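Local coordinates for sensor protein (Vibrio parahaemolyticus, PDB 3I9Y) that serves as the sensor domain of the TMAO-responsive receptor TorS, whose kinase portion probably transfers phosphate from ATP to a protein histidine, at residues Arg181-Val186 / Gln190-Ala195; Leu66-Ser71 / Asn261-Lys266; Gln33-Ala38 / Val85-Lys90; Asn198-Met203 / Gln221-Leu226. All coordinates share one frame; numbering follows the deposited sequence.

Interaction 1: Arg181-Val186 / Gln190-Ala195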
loop_
_atom_site.group_PDB
_atom_site.type_symbol
_atom_site.label_atom_id
_atom_site.label_comp_id
_atom_site.label_asym_id
_atom_site.label_seq_id
_atom_site.Cartn_x
_atom_site.Cartn_y
_atom_site.Cartn_z
ATOM N N ARG A 181 3.943 -5.490 10.798
ATOM C CA ARG A 181 4.005 -4.689 9.600
ATOM C C ARG A 181 4.464 -5.520 8.446
ATOM O O ARG A 181 4.634 -4.984 7.332
ATOM C CB ARG A 181 4.911 -3.540 9.862
ATOM C CG ARG A 181 6.230 -4.131 9.960
ATOM C CD ARG A 181 7.170 -3.412 10.815
ATOM N NE ARG A 181 7.919 -2.430 10.119
ATOM C CZ ARG A 181 9.136 -1.970 10.303
ATOM N NH1 ARG A 181 10.091 -2.291 11.119
ATOM N NH2 ARG A 181 9.265 -0.640 9.893
ATOM N N THR A 182 4.677 -6.849 8.637
ATOM C CA THR A 182 5.154 -7.653 7.481
ATOM C C THR A 182 3.997 -8.575 7.093
ATOM O O THR A 182 4.122 -9.265 6.172
ATOM C CB THR A 182 6.295 -8.669 7.780
ATOM O OG1 THR A 182 5.785 -9.680 8.689
ATOM C CG2 THR A 182 7.558 -7.965 8.373
ATOM N N LEU A 183 2.916 -8.560 7.758
ATOM C CA LEU A 183 1.872 -9.531 7.417
ATOM C C LEU A 183 1.057 -9.084 6.185
ATOM O O LEU A 183 0.779 -7.847 5.961
ATOM C CB LEU A 183 0.829 -9.674 8.579
ATOM C CG LEU A 183 1.305 -10.135 9.993
ATOM C CD1 LEU A 183 0.122 -10.277 11.055
ATOM C CD2 LEU A 183 1.956 -11.621 9.731
ATOM N N THR A 184 0.669 -10.107 5.385
ATOM C CA THR A 184 -0.140 -9.817 4.211
ATOM C C THR A 184 -1.507 -10.484 4.450
ATOM O O THR A 184 -2.356 -10.544 3.559
ATOM C CB THR A 184 0.460 -10.419 2.903
ATOM O OG1 THR A 184 0.649 -11.803 3.175
ATOM C CG2 THR A 184 1.852 -9.890 2.496
ATOM N N ASN A 185 -1.798 -10.961 5.636
ATOM C CA ASN A 185 -3.139 -11.604 5.775
ATOM C C ASN A 185 -3.930 -10.799 6.719
ATOM O O ASN A 185 -3.483 -10.624 7.828
ATOM C CB ASN A 185 -2.987 -13.050 6.348
ATOM C CG ASN A 185 -4.360 -13.716 6.674
ATOM O OD1 ASN A 185 -5.085 -13.357 7.609
ATOM N ND2 ASN A 185 -4.715 -14.725 5.846
ATOM N N VAL A 186 -5.161 -10.460 6.399
ATOM C CA VAL A 186 -5.864 -9.579 7.235
ATOM C C VAL A 186 -6.389 -10.080 8.545
ATOM O O VAL A 186 -6.512 -9.260 9.513
ATOM C CB VAL A 186 -6.989 -8.894 6.467
ATOM C CG1 VAL A 186 -8.229 -9.830 6.351
ATOM C CG2 VAL A 186 -7.510 -7.680 7.155
ATOM N N GLN A 190 -5.435 -8.444 12.421
ATOM C CA GLN A 190 -6.345 -8.141 13.537
ATOM C C GLN A 190 -6.097 -8.917 14.845
ATOM O O GLN A 190 -6.395 -8.479 15.944
ATOM C CB GLN A 190 -7.764 -8.469 13.040
ATOM C CG GLN A 190 -8.020 -7.689 11.765
ATOM C CD GLN A 190 -9.546 -7.662 11.393
ATOM O OE1 GLN A 190 -10.095 -8.511 10.665
ATOM N NE2 GLN A 190 -10.226 -6.708 11.963
ATOM N N GLN A 191 -5.664 -10.149 14.685
ATOM C CA GLN A 191 -5.329 -10.936 15.851
ATOM C C GLN A 191 -4.087 -10.352 16.626
ATOM O O GLN A 191 -4.033 -10.324 17.878
ATOM C CB GLN A 191 -4.932 -12.171 15.252
ATOM C CG GLN A 191 -5.225 -13.268 16.019
ATOM C CD GLN A 191 -5.179 -14.402 15.011
ATOM O OE1 GLN A 191 -6.204 -14.620 14.281
ATOM N NE2 GLN A 191 -3.936 -15.060 14.846
ATOM N N ILE A 192 -3.098 -9.829 15.848
ATOM C CA ILE A 192 -1.881 -9.278 16.506
ATOM C C ILE A 192 -2.273 -8.052 17.123
ATOM O O ILE A 192 -1.906 -7.757 18.228
ATOM C CB ILE A 192 -0.761 -8.979 15.532
ATOM C CG1 ILE A 192 -0.250 -10.314 15.158
ATOM C CG2 ILE A 192 0.450 -8.417 16.352
ATOM C CD1 ILE A 192 1.224 -10.206 14.712
ATOM N N GLN A 193 -3.186 -7.327 16.482
ATOM C CA GLN A 193 -3.639 -6.105 17.158
ATOM C C GLN A 193 -4.292 -6.393 18.543
ATOM O O GLN A 193 -4.165 -5.603 19.509
ATOM C CB GLN A 193 -4.738 -5.468 16.275
ATOM C CG GLN A 193 -5.437 -4.254 16.828
ATOM C CD GLN A 193 -6.475 -3.655 15.731
ATOM O OE1 GLN A 193 -7.076 -4.383 14.881
ATOM N NE2 GLN A 193 -6.687 -2.342 15.794
ATOM N N THR A 194 -5.158 -7.432 18.624
ATOM C CA THR A 194 -5.881 -7.510 19.941
ATOM C C THR A 194 -4.856 -8.215 20.926
ATOM O O THR A 194 -4.779 -7.905 22.106
ATOM C CB THR A 194 -7.263 -8.319 19.897
ATOM O OG1 THR A 194 -6.951 -9.718 19.919
ATOM C CG2 THR A 194 -8.025 -8.099 18.739
ATOM N N ALA A 195 -4.026 -9.064 20.374
ATOM C CA ALA A 195 -2.982 -9.624 21.205
ATOM C C ALA A 195 -1.998 -8.498 21.799
ATOM O O ALA A 195 -1.606 -8.510 22.980
ATOM C CB ALA A 195 -2.213 -10.605 20.415
#

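Interaction 2: Leu66-Ser71 / Asn261-Lys266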
loop_
_atom_site.group_PDB
_atom_site.type_symbol
_atom_site.label_atom_id
_atom_site.label_comp_id
_atom_site.label_asym_id
_atom_site.label_seq_id
_atom_site.Cartn_x
_atom_site.Cartn_y
_atom_site.Cartn_z
ATOM N N LEU A 66 -17.308 2.749 -33.095
ATOM C CA LEU A 66 -16.791 3.888 -32.532
ATOM C C LEU A 66 -17.321 4.173 -31.117
ATOM O O LEU A 66 -16.646 4.833 -30.385
ATOM C CB LEU A 66 -17.074 5.122 -33.342
ATOM C CG LEU A 66 -16.305 5.118 -34.658
ATOM C CD1 LEU A 66 -17.030 6.293 -35.448
ATOM C CD2 LEU A 66 -14.774 5.316 -34.574
ATOM N N ASP A 67 -18.531 3.778 -30.773
ATOM C CA ASP A 67 -18.984 3.991 -29.459
ATOM C C ASP A 67 -18.226 2.991 -28.473
ATOM O O ASP A 67 -17.937 3.391 -27.356
ATOM C CB ASP A 67 -20.447 3.725 -29.292
ATOM C CG ASP A 67 -21.326 4.826 -29.975
ATOM O OD1 ASP A 67 -20.830 6.012 -30.137
ATOM O OD2 ASP A 67 -22.521 4.404 -30.328
ATOM N N ALA A 68 -18.077 1.742 -28.901
ATOM C CA ALA A 68 -17.399 0.784 -28.126
ATOM C C ALA A 68 -15.917 1.276 -27.945
ATOM O O ALA A 68 -15.373 1.293 -26.820
ATOM C CB ALA A 68 -17.473 -0.660 -28.794
ATOM N N LEU A 69 -15.259 1.755 -28.972
ATOM C CA LEU A 69 -13.910 2.218 -28.822
ATOM C C LEU A 69 -13.823 3.447 -27.758
ATOM O O LEU A 69 -12.906 3.501 -26.953
ATOM C CB LEU A 69 -13.399 2.814 -30.121
ATOM C CG LEU A 69 -11.979 3.314 -30.136
ATOM C CD1 LEU A 69 -11.140 1.985 -29.983
ATOM C CD2 LEU A 69 -11.569 3.945 -31.528
ATOM N N GLU A 70 -14.767 4.374 -27.791
ATOM C CA GLU A 70 -14.762 5.545 -26.933
ATOM C C GLU A 70 -14.962 5.014 -25.485
ATOM O O GLU A 70 -14.239 5.481 -24.604
ATOM C CB GLU A 70 -15.861 6.447 -27.263
ATOM C CG GLU A 70 -16.153 7.492 -26.195
ATOM C CD GLU A 70 -14.993 8.585 -26.029
ATOM O OE1 GLU A 70 -14.097 8.684 -26.936
ATOM O OE2 GLU A 70 -14.972 9.323 -24.931
ATOM N N SER A 71 -15.855 4.040 -25.257
ATOM C CA SER A 71 -15.993 3.672 -23.926
ATOM C C SER A 71 -14.686 2.793 -23.496
ATOM O O SER A 71 -14.199 2.885 -22.301
ATOM C CB SER A 71 -17.351 2.986 -23.844
ATOM O OG SER A 71 -17.165 1.809 -23.196
ATOM N N ASN A 261 -7.774 -3.445 -27.737
ATOM C CA ASN A 261 -7.125 -3.852 -28.973
ATOM C C ASN A 261 -8.087 -4.772 -29.698
ATOM O O ASN A 261 -8.126 -4.721 -30.868
ATOM C CB ASN A 261 -5.813 -4.543 -28.693
ATOM C CG ASN A 261 -4.792 -3.523 -28.164
ATOM O OD1 ASN A 261 -4.668 -3.304 -26.922
ATOM N ND2 ASN A 261 -4.204 -2.787 -29.072
ATOM N N SER A 262 -8.964 -5.453 -28.996
ATOM C CA SER A 262 -9.888 -6.317 -29.683
ATOM C C SER A 262 -10.897 -5.467 -30.430
ATOM O O SER A 262 -11.295 -5.798 -31.536
ATOM C CB SER A 262 -10.528 -7.221 -28.728
ATOM O OG SER A 262 -11.843 -7.303 -29.149
ATOM N N THR A 263 -11.253 -4.281 -29.932
ATOM C CA THR A 263 -12.152 -3.371 -30.699
ATOM C C THR A 263 -11.323 -2.730 -31.828
ATOM O O THR A 263 -11.840 -2.525 -32.966
ATOM C CB THR A 263 -12.653 -2.277 -29.804
ATOM O OG1 THR A 263 -13.546 -2.840 -28.817
ATOM C CG2 THR A 263 -13.424 -1.168 -30.520
ATOM N N VAL A 264 -10.036 -2.372 -31.598
ATOM C CA VAL A 264 -9.389 -1.771 -32.742
ATOM C C VAL A 264 -9.152 -2.922 -33.818
ATOM O O VAL A 264 -9.146 -2.617 -34.938
ATOM C CB VAL A 264 -8.004 -0.967 -32.505
ATOM C CG1 VAL A 264 -7.816 -0.646 -31.086
ATOM C CG2 VAL A 264 -6.834 -1.654 -33.171
ATOM N N ASN A 265 -8.920 -4.147 -33.484
ATOM C CA ASN A 265 -8.813 -5.063 -34.568
ATOM C C ASN A 265 -10.152 -5.161 -35.347
ATOM O O ASN A 265 -10.122 -5.417 -36.530
ATOM C CB ASN A 265 -8.488 -6.434 -34.084
ATOM C CG ASN A 265 -7.024 -6.540 -33.699
ATOM O OD1 ASN A 265 -6.171 -5.798 -34.256
ATOM N ND2 ASN A 265 -6.680 -7.449 -32.772
ATOM N N LYS A 266 -11.311 -5.006 -34.696
ATOM C CA LYS A 266 -12.538 -5.083 -35.436
ATOM C C LYS A 266 -12.598 -3.909 -36.309
ATOM O O LYS A 266 -13.146 -4.060 -37.405
ATOM C CB LYS A 266 -13.802 -5.136 -34.519
ATOM C CG LYS A 266 -13.856 -6.426 -33.756
ATOM C CD LYS A 266 -15.185 -6.518 -32.894
ATOM C CE LYS A 266 -15.124 -7.522 -31.700
ATOM N NZ LYS A 266 -15.764 -6.879 -30.387
#

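Interaction 3: Gln33-Ala38 / Val85-Lys90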
loop_
_atom_site.group_PDB
_atom_site.type_symbol
_atom_site.label_atom_id
_atom_site.label_comp_id
_atom_site.label_asym_id
_atom_site.label_seq_id
_atom_site.Cartn_x
_atom_site.Cartn_y
_atom_site.Cartn_z
ATOM N N GLN A 33 10.758 9.616 -5.883
ATOM C CA GLN A 33 11.341 9.900 -7.179
ATOM C C GLN A 33 10.999 8.888 -8.212
ATOM O O GLN A 33 10.793 9.165 -9.408
ATOM C CB GLN A 33 12.865 9.990 -7.100
ATOM C CG GLN A 33 13.484 10.932 -8.092
ATOM C CD GLN A 33 14.973 11.375 -7.547
ATOM O OE1 GLN A 33 15.840 10.496 -7.284
ATOM N NE2 GLN A 33 15.230 12.728 -7.349
ATOM N N GLU A 34 11.031 7.645 -7.827
ATOM C CA GLU A 34 10.753 6.633 -8.772
ATOM C C GLU A 34 9.219 6.686 -9.189
ATOM O O GLU A 34 8.884 6.397 -10.323
ATOM C CB GLU A 34 11.016 5.309 -8.147
ATOM C CG GLU A 34 12.541 5.005 -8.096
ATOM C CD GLU A 34 12.859 3.785 -7.248
ATOM O OE1 GLU A 34 11.964 2.972 -6.742
ATOM O OE2 GLU A 34 14.133 3.655 -7.061
ATOM N N ARG A 35 8.372 7.072 -8.221
ATOM C CA ARG A 35 6.951 6.993 -8.430
ATOM C C ARG A 35 6.716 8.110 -9.518
ATOM O O ARG A 35 6.023 7.890 -10.515
ATOM C CB ARG A 35 6.164 7.376 -7.194
ATOM C CG ARG A 35 4.644 7.199 -7.508
ATOM C CD ARG A 35 3.765 7.594 -6.258
ATOM N NE ARG A 35 3.944 9.040 -5.937
ATOM C CZ ARG A 35 3.362 9.988 -6.628
ATOM N NH1 ARG A 35 2.554 9.628 -7.692
ATOM N NH2 ARG A 35 3.496 11.232 -6.284
ATOM N N LYS A 36 7.274 9.290 -9.289
ATOM C CA LYS A 36 7.031 10.382 -10.268
ATOM C C LYS A 36 7.618 10.101 -11.626
ATOM O O LYS A 36 7.047 10.537 -12.650
ATOM C CB LYS A 36 7.691 11.704 -9.799
ATOM C CG LYS A 36 6.943 12.215 -8.534
ATOM C CD LYS A 36 7.130 13.747 -8.463
ATOM C CE LYS A 36 6.206 14.386 -7.505
ATOM N NZ LYS A 36 7.217 14.827 -6.342
ATOM N N GLU A 37 8.802 9.483 -11.650
ATOM C CA GLU A 37 9.430 9.162 -12.916
ATOM C C GLU A 37 8.584 8.088 -13.564
ATOM O O GLU A 37 8.275 8.301 -14.747
ATOM C CB GLU A 37 10.904 8.754 -12.758
ATOM C CG GLU A 37 11.633 8.009 -13.998
ATOM C CD GLU A 37 11.762 8.880 -15.311
ATOM O OE1 GLU A 37 11.805 10.107 -15.145
ATOM O OE2 GLU A 37 11.799 8.340 -16.494
ATOM N N ALA A 38 8.139 6.986 -12.904
ATOM C CA ALA A 38 7.291 6.020 -13.652
ATOM C C ALA A 38 5.944 6.731 -14.120
ATOM O O ALA A 38 5.411 6.485 -15.244
ATOM C CB ALA A 38 6.897 4.746 -12.825
ATOM N N VAL A 85 -3.569 7.241 -7.951
ATOM C CA VAL A 85 -3.963 7.731 -6.604
ATOM C C VAL A 85 -3.580 6.601 -5.578
ATOM O O VAL A 85 -2.983 6.894 -4.516
ATOM C CB VAL A 85 -5.456 7.907 -6.589
ATOM C CG1 VAL A 85 -6.075 8.001 -5.097
ATOM C CG2 VAL A 85 -5.774 9.193 -7.497
ATOM N N THR A 86 -3.907 5.338 -5.946
ATOM C CA THR A 86 -3.588 4.148 -5.152
ATOM C C THR A 86 -2.116 3.964 -4.855
ATOM O O THR A 86 -1.726 3.614 -3.718
ATOM C CB THR A 86 -4.233 2.910 -6.001
ATOM O OG1 THR A 86 -5.626 3.002 -5.679
ATOM C CG2 THR A 86 -3.761 1.718 -5.713
ATOM N N VAL A 87 -1.275 4.135 -5.866
ATOM C CA VAL A 87 0.149 3.929 -5.698
ATOM C C VAL A 87 0.716 5.078 -4.838
ATOM O O VAL A 87 1.605 4.893 -3.960
ATOM C CB VAL A 87 0.893 3.760 -7.032
ATOM C CG1 VAL A 87 2.455 3.782 -6.751
ATOM C CG2 VAL A 87 0.455 2.350 -7.785
ATOM N N GLU A 88 0.244 6.308 -5.025
ATOM C CA GLU A 88 0.780 7.357 -4.210
ATOM C C GLU A 88 0.275 7.117 -2.703
ATOM O O GLU A 88 1.019 7.405 -1.798
ATOM C CB GLU A 88 0.377 8.702 -4.716
ATOM C CG GLU A 88 0.755 9.813 -3.729
ATOM C CD GLU A 88 0.500 11.306 -4.288
ATOM O OE1 GLU A 88 -0.102 11.457 -5.458
ATOM O OE2 GLU A 88 0.863 12.299 -3.474
ATOM N N ARG A 89 -0.946 6.676 -2.512
ATOM C CA ARG A 89 -1.442 6.475 -1.216
ATOM C C ARG A 89 -0.595 5.283 -0.537
ATOM O O ARG A 89 -0.245 5.400 0.652
ATOM C CB ARG A 89 -2.831 6.029 -1.241
ATOM C CG ARG A 89 -3.312 5.509 0.042
ATOM C CD ARG A 89 -4.859 5.304 -0.129
ATOM N NE ARG A 89 -5.525 4.694 1.027
ATOM C CZ ARG A 89 -5.922 5.366 2.134
ATOM N NH1 ARG A 89 -5.735 6.747 2.276
ATOM N NH2 ARG A 89 -6.471 4.665 3.118
ATOM N N LYS A 90 -0.155 4.346 -1.351
ATOM C CA LYS A 90 0.627 3.250 -0.883
ATOM C C LYS A 90 1.979 3.756 -0.289
ATOM O O LYS A 90 2.358 3.293 0.816
ATOM C CB LYS A 90 0.894 2.203 -2.030
ATOM C CG LYS A 90 1.895 1.255 -1.475
ATOM C CD LYS A 90 2.255 0.225 -2.448
ATOM C CE LYS A 90 3.114 0.941 -3.436
ATOM N NZ LYS A 90 4.043 -0.062 -4.135
#

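Interaction 4: Asn198-Met203 / Gln221-Leu226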
loop_
_atom_site.group_PDB
_atom_site.type_symbol
_atom_site.label_atom_id
_atom_site.label_comp_id
_atom_site.label_asym_id
_atom_site.label_seq_id
_atom_site.Cartn_x
_atom_site.Cartn_y
_atom_site.Cartn_z
ATOM N N ASN A 198 -3.871 -6.712 24.575
ATOM C CA ASN A 198 -4.058 -7.500 25.863
ATOM C C ASN A 198 -2.654 -7.413 26.609
ATOM O O ASN A 198 -2.599 -7.081 27.785
ATOM C CB ASN A 198 -4.371 -8.950 25.533
ATOM C CG ASN A 198 -5.822 -9.157 24.891
ATOM O OD1 ASN A 198 -6.807 -8.313 25.112
ATOM N ND2 ASN A 198 -5.975 -10.304 24.101
ATOM N N ASN A 199 -1.542 -7.511 25.871
ATOM C CA ASN A 199 -0.191 -7.405 26.491
ATOM C C ASN A 199 0.026 -6.109 27.109
ATOM O O ASN A 199 0.600 -6.010 28.173
ATOM C CB ASN A 199 0.865 -7.633 25.496
ATOM C CG ASN A 199 0.970 -8.981 25.215
ATOM O OD1 ASN A 199 0.425 -9.722 26.018
ATOM N ND2 ASN A 199 1.633 -9.446 24.088
ATOM N N LEU A 200 -0.402 -5.045 26.436
ATOM C CA LEU A 200 -0.300 -3.745 27.003
ATOM C C LEU A 200 -1.081 -3.617 28.380
ATOM O O LEU A 200 -0.651 -2.937 29.313
ATOM C CB LEU A 200 -0.854 -2.792 25.967
ATOM C CG LEU A 200 -0.613 -1.457 26.534
ATOM C CD1 LEU A 200 0.873 -0.982 26.280
ATOM C CD2 LEU A 200 -1.482 -0.540 25.808
ATOM N N LYS A 201 -2.291 -4.210 28.420
ATOM C CA LYS A 201 -3.141 -4.245 29.642
ATOM C C LYS A 201 -2.327 -5.056 30.766
ATOM O O LYS A 201 -2.165 -4.535 31.867
ATOM C CB LYS A 201 -4.481 -5.015 29.331
ATOM C CG LYS A 201 -5.440 -4.234 28.269
ATOM C CD LYS A 201 -7.043 -4.765 28.295
ATOM C CE LYS A 201 -7.834 -4.704 26.907
ATOM N NZ LYS A 201 -8.113 -6.164 26.375
ATOM N N ILE A 202 -1.857 -6.271 30.455
ATOM C CA ILE A 202 -1.073 -7.061 31.393
ATOM C C ILE A 202 0.154 -6.227 31.896
ATOM O O ILE A 202 0.449 -6.135 33.063
ATOM C CB ILE A 202 -0.575 -8.280 30.755
ATOM C CG1 ILE A 202 -1.792 -9.221 30.621
ATOM C CG2 ILE A 202 0.568 -8.996 31.704
ATOM C CD1 ILE A 202 -1.463 -10.556 29.798
ATOM N N MET A 203 0.854 -5.586 30.951
ATOM C CA MET A 203 1.926 -4.760 31.284
ATOM C C MET A 203 1.553 -3.618 32.257
ATOM O O MET A 203 2.329 -3.318 33.233
ATOM C CB MET A 203 2.487 -4.122 30.010
ATOM C CG MET A 203 3.639 -3.528 30.354
ATOM S SD MET A 203 4.869 -4.889 29.778
ATOM C CE MET A 203 4.727 -4.533 27.983
ATOM N N GLN A 221 4.137 6.094 32.273
ATOM C CA GLN A 221 3.883 7.002 31.231
ATOM C C GLN A 221 4.426 6.485 29.889
ATOM O O GLN A 221 3.903 6.880 28.926
ATOM C CB GLN A 221 4.503 8.443 31.399
ATOM C CG GLN A 221 5.873 8.489 31.749
ATOM C CD GLN A 221 5.981 9.455 33.051
ATOM O OE1 GLN A 221 4.917 9.770 33.699
ATOM N NE2 GLN A 221 7.222 9.881 33.423
ATOM N N LEU A 222 5.428 5.618 29.838
ATOM C CA LEU A 222 5.905 5.124 28.537
ATOM C C LEU A 222 4.840 4.238 27.997
ATOM O O LEU A 222 4.547 4.182 26.777
ATOM C CB LEU A 222 7.224 4.335 28.670
ATOM C CG LEU A 222 8.302 5.316 28.893
ATOM C CD1 LEU A 222 9.583 4.384 29.332
ATOM C CD2 LEU A 222 8.761 6.019 27.604
ATOM N N LEU A 223 4.189 3.518 28.887
ATOM C CA LEU A 223 3.184 2.614 28.396
ATOM C C LEU A 223 1.970 3.462 27.887
ATOM O O LEU A 223 1.210 3.009 26.949
ATOM C CB LEU A 223 2.730 1.649 29.515
ATOM C CG LEU A 223 3.777 0.613 29.890
ATOM C CD1 LEU A 223 3.280 -0.165 31.236
ATOM C CD2 LEU A 223 3.718 -0.509 28.800
ATOM N N THR A 224 1.776 4.655 28.495
ATOM C CA THR A 224 0.595 5.305 27.969
ATOM C C THR A 224 0.943 5.950 26.529
ATOM O O THR A 224 0.102 5.789 25.648
ATOM C CB THR A 224 -0.208 6.217 29.033
ATOM O OG1 THR A 224 -0.373 7.518 28.481
ATOM C CG2 THR A 224 0.232 6.244 30.326
ATOM N N GLU A 225 2.270 6.314 26.304
ATOM C CA GLU A 225 2.746 6.782 25.014
ATOM C C GLU A 225 2.611 5.641 23.978
ATOM O O GLU A 225 2.230 5.884 22.848
ATOM C CB GLU A 225 4.184 7.243 25.117
ATOM C CG GLU A 225 4.270 8.523 25.949
ATOM C CD GLU A 225 3.289 9.528 25.287
ATOM O OE1 GLU A 225 2.965 9.472 24.061
ATOM O OE2 GLU A 225 2.798 10.389 25.977
ATOM N N LEU A 226 2.922 4.402 24.388
ATOM C CA LEU A 226 2.888 3.214 23.508
ATOM C C LEU A 226 1.448 2.937 23.205
ATOM O O LEU A 226 1.104 2.549 22.057
ATOM C CB LEU A 226 3.508 1.956 24.079
ATOM C CG LEU A 226 4.967 1.729 23.968
ATOM C CD1 LEU A 226 5.200 0.354 24.895
ATOM C CD2 LEU A 226 5.345 1.332 22.588
#

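Interaction 1: Arg181-Val186 / Gln190-Ala195
V186 and Q190 meet through a backbone hydrogen bond in the first turn of helix 186-208: Q190 N donates to V186 O at 3.2 Å, nearly straight at 161°. The donor stands 32° from the carbonyl plane. This same oxygen has a second close neighbour, since Q190 CG lies only 3.1 Å from V186 O, so the glutamine chain runs tightly beside the carbonyl before extending beyond CG. Just ahead of the turn, N185 occupies the N-cap position; its OD1 accepts a hydrogen bond from R188 N and a weak one from D187 N.

The apolar part is a meeting of methyl groups. L183 CD1 touches I192 CD1 at 3.8 Å, and the two side chains approach at a slant. CD1 of L183 stretches away from the backbone because chi2 is extended (-178°). I192 is buried, packing also on Q176, E179 and A180 of helix 158-180, whereas V186 and Q190 lean on L237 of helix 232-267.

In this sharp helix-loop-helix turn, R181 makes salt bridges to E178 and D98. The chemistry implies that directional bonds fix the start of the new helix, while across this contact the loop adds a less specific apolar touch through L183.

Interaction 2: Leu66-Ser71 / Asn261-Lys266
T263 places its methyl group on the backbone and side chain of L69, and this is the heart of the contact. T263 CG2 lies 3.8 Å from L69 N, with L69 CD1 at 3.9 Å from the same methyl. A68 adds a lighter touch, its CB 4.4 Å from T263 CG2, and L69 CD1 also comes within 4.4 Å of V264 CG1. No hydrogen bond joins the two segments; they meet by van der Waals packing alone.

The next shell explains the orientation. With chi1 at -68°, T263 has CG2 anti to its backbone N and so facing the other helix, while OG1 is left to make weak hydrogen bonds with E259 O in its own helix and with N72 ND2 of helix 63-114, just beyond the segment. L69, whose CG is anti to its backbone N, swings its tip nearer to helix 232-267 than its CB direction alone would, and L260 and L267 touch it there as well.

The two short segments run nearly antiparallel, at 155°, with axes 9.6 Å apart at their closest. Around them the other two helices of this four-helix bundle close the core: L69 also packs on I53 and V264 on L56, both of helix 32-58, and V264 further meets A9 and V12 of helix 5-27.

Interaction 3: Gln33-Ala38 / Val85-Lys90
R35 lies across E88, its guanidinium stacked over the glutamate side chain. The close part of the contact is made by the aliphatic stem and the flat face. R35 CD comes within 3.6 Å of E88 CA, and beside it V87 CG1 is 4.1 Å from R35 CD. Further along, E88 CB sits 3.6 Å above the plane of the R35 guanidinium, offset toward its rim. The arginine runs extended from its backbone and then bends at chi3 (63°), which turns the guanidinium over E88. V87 is buried, and L26 of helix 5-27 packs on both R35 and V87 on the inner side.

Toward the outside the packing stays close, but the polar link is the loose element. The guanidinium and carboxylate planes are stacked, only 12° apart, and the salt bridge from R35 NH2 to E88 OE1 is long at 3.7 Å. Because the oxygen stands well out of the guanidinium plane, this link is a matter of charge attraction, with no N-H aimed at the oxygen. Each group finds a more directional partner on its own helix: R35 NE pairs with E32 OE2, and E88 OE2 accepts a hydrogen bond from W92 NE1.

Helices 32-58 and 63-114 follow one another and run in opposite directions here, an antiparallel helical hairpin of a four-helix bundle, with apolar residues inward and a charged pair spanning the margin.

Interaction 4: Asn198-Met203 / Gln221-Leu226
K201 NZ donates a hydrogen bond of 2.8 Å to N198 OD1 on the same helix, while L200 and M203 of that helix reach across to L223. The lysine nitrogen lies in the carbonyl plane of the asparagine, at a C=O...donor angle of 156°. Both polar residues are exposed, whereas the residues that join the two segments are buried and meet through apolar side chains.

L223 is the residue that both partners touch. Its two methyl groups straddle M203 CG, which lies 3.4 Å from L223 CD2 and 3.5 Å from L223 CD1, closer than carbon atoms usually come and a sign of tight packing. The two side chains cross at about a right angle, and M203 bends at chi2 and chi3 beyond the touching carbon.

Helices 186-208 and 213-228 are successive and run in opposite directions here, forming an antiparallel hairpin within one of the sensor domain's two stacked four-helix bundles. Helix 158-180 covers M203 through L169 and M173, and helix 63-114 meets L226 and L222 through L107.

The same methyl, L223 CD2, is also touched by L200 CD1 at 3.8 Å, the side chains sliding past each other in opposite directions. N199, one residue earlier, sends its ND2 to Q176 OE1 of helix 158-180.

How the interactions relate
The four contacts sample a rod of two stacked four-helix bundles along its length. Interactions 2 and 4 stand far apart, their centres about 60 Å from each other on opposite sides of the chain's centre. Helix 63-114 carries a segment of both interaction 2 and interaction 3, whose centres are about 30 Å apart, and its far end also packs beside interaction 4. Helix 186-208 likewise links interaction 1, at its start, to interaction 4, about 18 Å away between centres. Interactions 1 and 3 do not touch, their nearest atoms lying about 11 Å apart. In sequence, the 66-71 / 261-266 pairing spans both interactions 1 and 4.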